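PDB 5I1V: CrmK from Actinoalloteichus sp. WH1-2216-6, which is a flavoenzyme carrying covalently bound FAD that probably oxidises a shunt product so that it can be recycled into caerulomycin biosynthesis. Local coordinates for residues V338-D346 / D414-Y425. Residues are numbered along the deposited sequence; the frame is centred on the assembly and turned at random.
Sequences VRRKVKSAD and DEEHLRWIREIY
Helix 414-428 packs on one face of the large antiparallel sheet, along its strand 339-347, the alpha/beta layering of the substrate domain in FAD-linked oxidases of this family. The axes of strand segment 339-346 and helix segment 414-425 run almost parallel, 11° apart and 9.2 Å at closest approach, and alternate strand residues from Arg339 to Ala345 face the helix. At one end Arg339 grips Asp414 side-on: NE reaches OD1 and NH2 reaches OD2, both at 2.8 Å, each oxygen offering its syn lone pair. The bend at chi3 (79°) brings the NE edge round to the acid, and the two planes lie within 16°. A leucine here would probably leave the carboxylate of Asp414 without its charged mate and less firmly held in rotation, with Trp408 NE1 as a remaining partner of OD1. Lysine suits the next places because its methylene stem packs on helix side chains while its ammonium reaches acids beyond them. The stem of Lys341 lies across Leu418 and Ile421, CG 3.6 Å from Ile421 CG2, while its NZ pairs with Asp451 and Glu67. Lys343 lays CD over one face of the Tyr425 ring, 3.8 Å from the centroid, a CH-pi contact; its ammonium, an off-centre cation-pi partner, forms salt bridges with Asp451 and Asp453. Tyrosine adds a hydroxyl that reaches the strand: Tyr425 OH donates to Ser344 O at 2.7 Å. Val342 points away from the helix, its side chain about 7 Å from the bound FAD. Strand 339-347 runs between strands 400-408 and 442-444, and the helix also packs through Trp420 and Ile424 against helix 353-364.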
ATOM      1  N   VAL A 338     -10.050  -5.522  -9.823  1.00 23.05           N
ATOM      2  CA  VAL A 338     -10.281  -6.952  -9.578  1.00 24.87           C
ATOM      3  C   VAL A 338     -11.716  -7.267  -9.208  1.00 24.55           C
ATOM      4  O   VAL A 338     -12.330  -6.574  -8.371  1.00 22.92           O
ATOM      5  CB  VAL A 338      -9.361  -7.441  -8.440  1.00 24.85           C
ATOM      6  CG1 VAL A 338      -9.591  -8.913  -8.136  1.00 26.82           C
ATOM      7  CG2 VAL A 338      -7.919  -7.193  -8.830  1.00 26.06           C
ATOM      8  N   ARG A 339     -12.238  -8.327  -9.800  1.00 23.77           N
ATOM      9  CA  ARG A 339     -13.589  -8.817  -9.511  1.00 22.66           C
ATOM     10  C   ARG A 339     -13.461  -9.925  -8.462  1.00 24.50           C
ATOM     11  O   ARG A 339     -12.505 -10.710  -8.503  1.00 24.28           O
ATOM     12  CB  ARG A 339     -14.256  -9.290 -10.791  1.00 23.83           C
ATOM     13  CG  ARG A 339     -14.348  -8.239 -11.879  1.00 24.54           C
ATOM     14  CD  ARG A 339     -14.834  -8.788 -13.219  1.00 25.69           C
ATOM     15  NE  ARG A 339     -16.285  -8.980 -13.275  1.00 26.69           N
ATOM     16  CZ  ARG A 339     -17.172  -8.015 -13.533  1.00 28.97           C
ATOM     17  NH1 ARG A 339     -16.788  -6.764 -13.745  1.00 30.50           N
ATOM     18  NH2 ARG A 339     -18.467  -8.289 -13.525  1.00 30.67           N
ATOM     19  N   ARG A 340     -14.381  -9.983  -7.513  1.00 22.78           N
ATOM     20  CA  ARG A 340     -14.235 -10.885  -6.348  1.00 24.69           C
ATOM     21  C   ARG A 340     -15.523 -11.431  -5.856  1.00 23.96           C
ATOM     22  O   ARG A 340     -16.572 -10.788  -5.986  1.00 26.80           O
ATOM     23  CB  ARG A 340     -13.630 -10.164  -5.125  1.00 26.19           C
ATOM     24  CG  ARG A 340     -12.502  -9.217  -5.424  1.00 30.81           C
ATOM     25  CD  ARG A 340     -12.104  -8.414  -4.186  1.00 32.92           C
ATOM     26  NE  ARG A 340     -11.013  -7.494  -4.533  1.00 35.07           N
ATOM     27  CZ  ARG A 340      -9.737  -7.855  -4.620  1.00 38.04           C
ATOM     28  NH1 ARG A 340      -8.822  -6.964  -4.986  1.00 39.76           N
ATOM     29  NH2 ARG A 340      -9.373  -9.113  -4.364  1.00 35.86           N
ATOM     30  N   LYS A 341     -15.443 -12.589  -5.195  1.00 23.38           N
ATOM     31  CA  LYS A 341     -16.516 -13.109  -4.401  1.00 23.18           C
ATOM     32  C   LYS A 341     -15.895 -13.724  -3.122  1.00 24.12           C
ATOM     33  O   LYS A 341     -14.901 -14.460  -3.182  1.00 22.52           O
ATOM     34  CB  LYS A 341     -17.294 -14.146  -5.190  1.00 26.43           C
ATOM     35  CG  LYS A 341     -18.433 -14.845  -4.465  1.00 25.83           C
ATOM     36  CD  LYS A 341     -19.616 -13.955  -4.200  1.00 29.49           C
ATOM     37  CE  LYS A 341     -20.725 -14.687  -3.445  1.00 33.14           C
ATOM     38  NZ  LYS A 341     -21.545 -13.760  -2.590  1.00 32.85           N
ATOM     39  N   VAL A 342     -16.460 -13.404  -1.963  1.00 22.85           N
ATOM     40  CA  VAL A 342     -15.942 -13.936  -0.688  1.00 23.62           C
ATOM     41  C   VAL A 342     -17.060 -14.640   0.062  1.00 22.94           C
ATOM     42  O   VAL A 342     -18.241 -14.341  -0.116  1.00 23.17           O
ATOM     43  CB  VAL A 342     -15.311 -12.877   0.226  1.00 27.20           C
ATOM     44  CG1 VAL A 342     -14.074 -12.259  -0.426  1.00 27.66           C
ATOM     45  CG2 VAL A 342     -16.378 -11.841   0.635  1.00 28.24           C
ATOM     46  N   LYS A 343     -16.682 -15.640   0.850  1.00 23.16           N
ATOM     47  CA  LYS A 343     -17.594 -16.287   1.759  1.00 22.16           C
ATOM     48  C   LYS A 343     -16.849 -16.540   3.092  1.00 21.91           C
ATOM     49  O   LYS A 343     -15.637 -16.477   3.168  1.00 22.67           O
ATOM     50  CB  LYS A 343     -18.109 -17.616   1.156  1.00 24.77           C
ATOM     51  CG  LYS A 343     -18.873 -17.468  -0.151  1.00 25.23           C
ATOM     52  CD  LYS A 343     -19.407 -18.802  -0.641  1.00 27.15           C
ATOM     53  CE  LYS A 343     -20.328 -18.634  -1.821  1.00 27.92           C
ATOM     54  NZ  LYS A 343     -21.751 -18.535  -1.384  1.00 29.62           N
ATOM     55  N   SER A 344     -17.601 -16.866   4.109  1.00 20.43           N
ATOM     56  CA  SER A 344     -17.128 -16.946   5.453  1.00 22.04           C
ATOM     57  C   SER A 344     -17.861 -18.061   6.177  1.00 20.73           C
ATOM     58  O   SER A 344     -19.034 -18.310   5.893  1.00 22.45           O
ATOM     59  CB  SER A 344     -17.403 -15.578   6.095  1.00 25.76           C
ATOM     60  OG  SER A 344     -17.721 -15.670   7.445  1.00 28.09           O
ATOM     61  N   ALA A 345     -17.167 -18.737   7.083  1.00 21.98           N
ATOM     62  CA  ALA A 345     -17.751 -19.795   7.951  1.00 23.78           C
ATOM     63  C   ALA A 345     -16.830 -19.940   9.173  1.00 23.94           C
ATOM     64  O   ALA A 345     -15.631 -20.150   9.048  1.00 26.61           O
ATOM     65  CB  ALA A 345     -17.930 -21.139   7.218  1.00 23.86           C
ATOM     66  N   ASP A 346     -17.387 -19.825  10.354  1.00 24.44           N
ATOM     67  CA  ASP A 346     -16.599 -19.935  11.581  1.00 26.97           C
ATOM     68  C   ASP A 346     -16.911 -21.198  12.333  1.00 26.06           C
ATOM     69  O   ASP A 346     -18.036 -21.647  12.307  1.00 25.84           O
ATOM     70  CB  ASP A 346     -16.869 -18.702  12.454  1.00 27.42           C
ATOM     71  CG  ASP A 346     -16.477 -17.425  11.744  1.00 32.70           C
ATOM     72  OD1 ASP A 346     -15.800 -17.540  10.656  1.00 33.63           O
ATOM     73  OD2 ASP A 346     -16.851 -16.336  12.255  1.00 36.48           O
ATOM     74  N   ASP A 414     -17.153 -14.413 -15.005  1.00 33.43           N
ATOM     75  CA  ASP A 414     -17.920 -14.331 -13.764  1.00 32.30           C
ATOM     76  C   ASP A 414     -18.601 -15.650 -13.430  1.00 35.53           C
ATOM     77  O   ASP A 414     -18.483 -16.154 -12.307  1.00 30.94           O
ATOM     78  CB  ASP A 414     -18.988 -13.245 -13.840  1.00 31.43           C
ATOM     79  CG  ASP A 414     -18.430 -11.836 -13.728  1.00 31.95           C
ATOM     80  OD1 ASP A 414     -17.201 -11.619 -13.719  1.00 27.75           O
ATOM     81  OD2 ASP A 414     -19.278 -10.922 -13.671  1.00 33.78           O
ATOM     82  N   GLU A 415     -19.333 -16.205 -14.402  1.00 34.90           N
ATOM     83  CA  GLU A 415     -20.136 -17.398 -14.146  1.00 39.06           C
ATOM     84  C   GLU A 415     -19.325 -18.566 -13.596  1.00 35.00           C
ATOM     85  O   GLU A 415     -19.806 -19.242 -12.736  1.00 33.36           O
ATOM     86  CB  GLU A 415     -20.935 -17.846 -15.393  1.00 44.73           C
ATOM     87  CG  GLU A 415     -22.298 -17.155 -15.521  1.00 55.04           C
ATOM     88  CD  GLU A 415     -23.188 -17.750 -16.629  1.00 66.39           C
ATOM     89  OE1 GLU A 415     -22.640 -18.384 -17.570  1.00 71.06           O
ATOM     90  OE2 GLU A 415     -24.439 -17.582 -16.561  1.00 69.88           O
ATOM     91  N   GLU A 416     -18.097 -18.766 -14.053  1.00 35.92           N
ATOM     92  CA  GLU A 416     -17.369 -19.984 -13.688  1.00 37.63           C
ATOM     93  C   GLU A 416     -16.701 -19.813 -12.316  1.00 34.86           C
ATOM     94  O   GLU A 416     -16.695 -20.743 -11.506  1.00 33.04           O
ATOM     95  CB  GLU A 416     -16.384 -20.387 -14.783  1.00 42.36           C
ATOM     96  CG  GLU A 416     -14.990 -19.790 -14.696  1.00 48.83           C
ATOM     97  CD  GLU A 416     -14.253 -19.777 -16.038  1.00 56.14           C
ATOM     98  OE1 GLU A 416     -14.779 -19.188 -17.020  1.00 60.65           O
ATOM     99  OE2 GLU A 416     -13.130 -20.327 -16.108  1.00 62.63           O
ATOM    100  N   HIS A 417     -16.189 -18.615 -12.043  1.00 32.48           N
ATOM    101  CA  HIS A 417     -15.685 -18.300 -10.694  1.00 29.87           C
ATOM    102  C   HIS A 417     -16.771 -18.304  -9.649  1.00 27.89           C
ATOM    103  O   HIS A 417     -16.565 -18.833  -8.585  1.00 29.84           O
ATOM    104  CB  HIS A 417     -14.960 -16.987 -10.689  1.00 29.10           C
ATOM    105  CG  HIS A 417     -13.806 -16.975 -11.616  1.00 31.94           C
ATOM    106  ND1 HIS A 417     -12.822 -17.931 -11.567  1.00 33.44           N
ATOM    107  CD2 HIS A 417     -13.525 -16.193 -12.677  1.00 31.18           C
ATOM    108  CE1 HIS A 417     -11.952 -17.713 -12.536  1.00 35.23           C
ATOM    109  NE2 HIS A 417     -12.347 -16.648 -13.214  1.00 34.62           N
ATOM    110  N   LEU A 418     -17.934 -17.721  -9.936  1.00 29.68           N
ATOM    111  CA  LEU A 418     -19.025 -17.711  -8.974  1.00 29.59           C
ATOM    112  C   LEU A 418     -19.506 -19.124  -8.768  1.00 30.35           C
ATOM    113  O   LEU A 418     -19.810 -19.560  -7.639  1.00 27.69           O
ATOM    114  CB  LEU A 418     -20.197 -16.824  -9.444  1.00 29.88           C
ATOM    115  CG  LEU A 418     -19.970 -15.295  -9.391  1.00 29.27           C
ATOM    116  CD1 LEU A 418     -21.042 -14.577 -10.160  1.00 28.19           C
ATOM    117  CD2 LEU A 418     -19.987 -14.858  -7.939  1.00 31.88           C
ATOM    118  N   ARG A 419     -19.564 -19.877  -9.855  1.00 31.66           N
ATOM    119  CA  ARG A 419     -19.983 -21.269  -9.700  1.00 32.29           C
ATOM    120  C   ARG A 419     -18.988 -22.050  -8.838  1.00 29.08           C
ATOM    121  O   ARG A 419     -19.421 -22.766  -7.962  1.00 27.53           O
ATOM    122  CB  ARG A 419     -20.294 -21.954 -11.045  1.00 35.52           C
ATOM    123  CG  ARG A 419     -20.800 -23.380 -10.884  1.00 43.46           C
ATOM    124  CD  ARG A 419     -21.318 -24.028 -12.192  1.00 45.98           C
ATOM    125  NE  ARG A 419     -20.367 -23.900 -13.299  1.00 53.86           N
ATOM    126  CZ  ARG A 419     -20.442 -23.005 -14.295  1.00 60.32           C
ATOM    127  NH1 ARG A 419     -21.442 -22.119 -14.375  1.00 62.68           N
ATOM    128  NH2 ARG A 419     -19.497 -22.995 -15.231  1.00 62.00           N
ATOM    129  N   TRP A 420     -17.685 -21.856  -9.011  1.00 29.68           N
ATOM    130  CA  TRP A 420     -16.684 -22.631  -8.245  1.00 29.87           C
ATOM    131  C   TRP A 420     -16.775 -22.400  -6.716  1.00 31.16           C
ATOM    132  O   TRP A 420     -16.817 -23.356  -5.928  1.00 29.48           O
ATOM    133  CB  TRP A 420     -15.263 -22.324  -8.724  1.00 31.39           C
ATOM    134  CG  TRP A 420     -14.231 -23.138  -7.984  1.00 32.35           C
ATOM    135  CD1 TRP A 420     -13.813 -24.408  -8.297  1.00 37.72           C
ATOM    136  CD2 TRP A 420     -13.550 -22.782  -6.770  1.00 34.10           C
ATOM    137  NE1 TRP A 420     -12.893 -24.853  -7.349  1.00 35.60           N
ATOM    138  CE2 TRP A 420     -12.716 -23.867  -6.415  1.00 33.62           C
ATOM    139  CE3 TRP A 420     -13.541 -21.631  -5.957  1.00 33.20           C
ATOM    140  CZ2 TRP A 420     -11.908 -23.842  -5.287  1.00 31.73           C
ATOM    141  CZ3 TRP A 420     -12.748 -21.622  -4.819  1.00 31.51           C
ATOM    142  CH2 TRP A 420     -11.932 -22.713  -4.506  1.00 33.81           C
ATOM    143  N   ILE A 421     -16.862 -21.126  -6.307  1.00 28.85           N
ATOM    144  CA  ILE A 421     -16.901 -20.800  -4.887  1.00 27.91           C
ATOM    145  C   ILE A 421     -18.239 -21.200  -4.267  1.00 27.64           C
ATOM    146  O   ILE A 421     -18.284 -21.635  -3.127  1.00 26.83           O
ATOM    147  CB  ILE A 421     -16.550 -19.312  -4.620  1.00 26.46           C
ATOM    148  CG1 ILE A 421     -16.308 -19.108  -3.131  1.00 26.37           C
ATOM    149  CG2 ILE A 421     -17.608 -18.330  -5.168  1.00 26.87           C
ATOM    150  CD1 ILE A 421     -15.668 -17.754  -2.795  1.00 24.80           C
ATOM    151  N   ARG A 422     -19.336 -21.099  -5.021  1.00 26.71           N
ATOM    152  CA  ARG A 422     -20.620 -21.501  -4.497  1.00 27.58           C
ATOM    153  C   ARG A 422     -20.711 -22.994  -4.233  1.00 29.57           C
ATOM    154  O   ARG A 422     -21.269 -23.428  -3.221  1.00 28.25           O
ATOM    155  CB  ARG A 422     -21.724 -21.070  -5.419  1.00 30.17           C
ATOM    156  CG  ARG A 422     -22.049 -19.594  -5.258  1.00 30.90           C
ATOM    157  CD  ARG A 422     -22.831 -19.096  -6.445  1.00 32.95           C
ATOM    158  NE  ARG A 422     -23.225 -17.728  -6.228  1.00 34.80           N
ATOM    159  CZ  ARG A 422     -23.705 -16.946  -7.177  1.00 37.96           C
ATOM    160  NH1 ARG A 422     -23.866 -17.405  -8.418  1.00 35.76           N
ATOM    161  NH2 ARG A 422     -24.040 -15.710  -6.866  1.00 37.65           N
ATOM    162  N   GLU A 423     -20.149 -23.758  -5.159  1.00 32.14           N
ATOM    163  CA  GLU A 423     -20.209 -25.223  -5.076  1.00 33.35           C
ATOM    164  C   GLU A 423     -19.281 -25.776  -3.997  1.00 30.53           C
ATOM    165  O   GLU A 423     -19.699 -26.643  -3.222  1.00 30.66           O
ATOM    166  CB  GLU A 423     -19.933 -25.831  -6.454  1.00 34.33           C
ATOM    167  CG  GLU A 423     -21.134 -25.613  -7.370  1.00 37.95           C
ATOM    168  CD  GLU A 423     -21.075 -26.342  -8.713  1.00 43.73           C
ATOM    169  OE1 GLU A 423     -19.982 -26.833  -9.105  1.00 45.37           O
ATOM    170  OE2 GLU A 423     -22.131 -26.362  -9.409  1.00 44.96           O
ATOM    171  N   ILE A 424     -18.056 -25.249  -3.897  1.00 29.55           N
ATOM    172  CA  ILE A 424     -17.167 -25.718  -2.828  1.00 27.88           C
ATOM    173  C   ILE A 424     -17.771 -25.457  -1.459  1.00 28.81           C
ATOM    174  O   ILE A 424     -17.703 -26.320  -0.582  1.00 30.03           O
ATOM    175  CB  ILE A 424     -15.734 -25.189  -2.902  1.00 30.12           C
ATOM    176  CG1 ILE A 424     -14.875 -25.846  -1.808  1.00 30.32           C
ATOM    177  CG2 ILE A 424     -15.650 -23.654  -2.786  1.00 28.53           C
ATOM    178  CD1 ILE A 424     -13.382 -25.569  -1.958  1.00 30.09           C
ATOM    179  N   TYR A 425     -18.355 -24.261  -1.259  1.00 27.53           N
ATOM    180  CA  TYR A 425     -18.897 -23.887   0.035  1.00 27.71           C
ATOM    181  C   TYR A 425     -20.150 -24.695   0.310  1.00 29.61           C
ATOM    182  O   TYR A 425     -20.368 -25.125   1.439  1.00 30.10           O
ATOM    183  CB  TYR A 425     -19.217 -22.397   0.014  1.00 27.42           C
ATOM    184  CG  TYR A 425     -19.672 -21.735   1.270  1.00 26.00           C
ATOM    185  CD1 TYR A 425     -18.749 -21.120   2.126  1.00 23.89           C
ATOM    186  CD2 TYR A 425     -21.024 -21.591   1.547  1.00 24.84           C
ATOM    187  CE1 TYR A 425     -19.184 -20.426   3.261  1.00 22.43           C
ATOM    188  CE2 TYR A 425     -21.451 -20.908   2.670  1.00 24.19           C
ATOM    189  CZ  TYR A 425     -20.518 -20.327   3.513  1.00 22.46           C
ATOM    190  OH  TYR A 425     -20.999 -19.628   4.581  1.00 23.94           O
TER
HETATM  191  O   HOH W   1     -22.593 -21.324  -1.572  1.00 28.96           O
HETATM  192  O   HOH W   2     -20.756 -16.926   3.331  1.00 27.12           O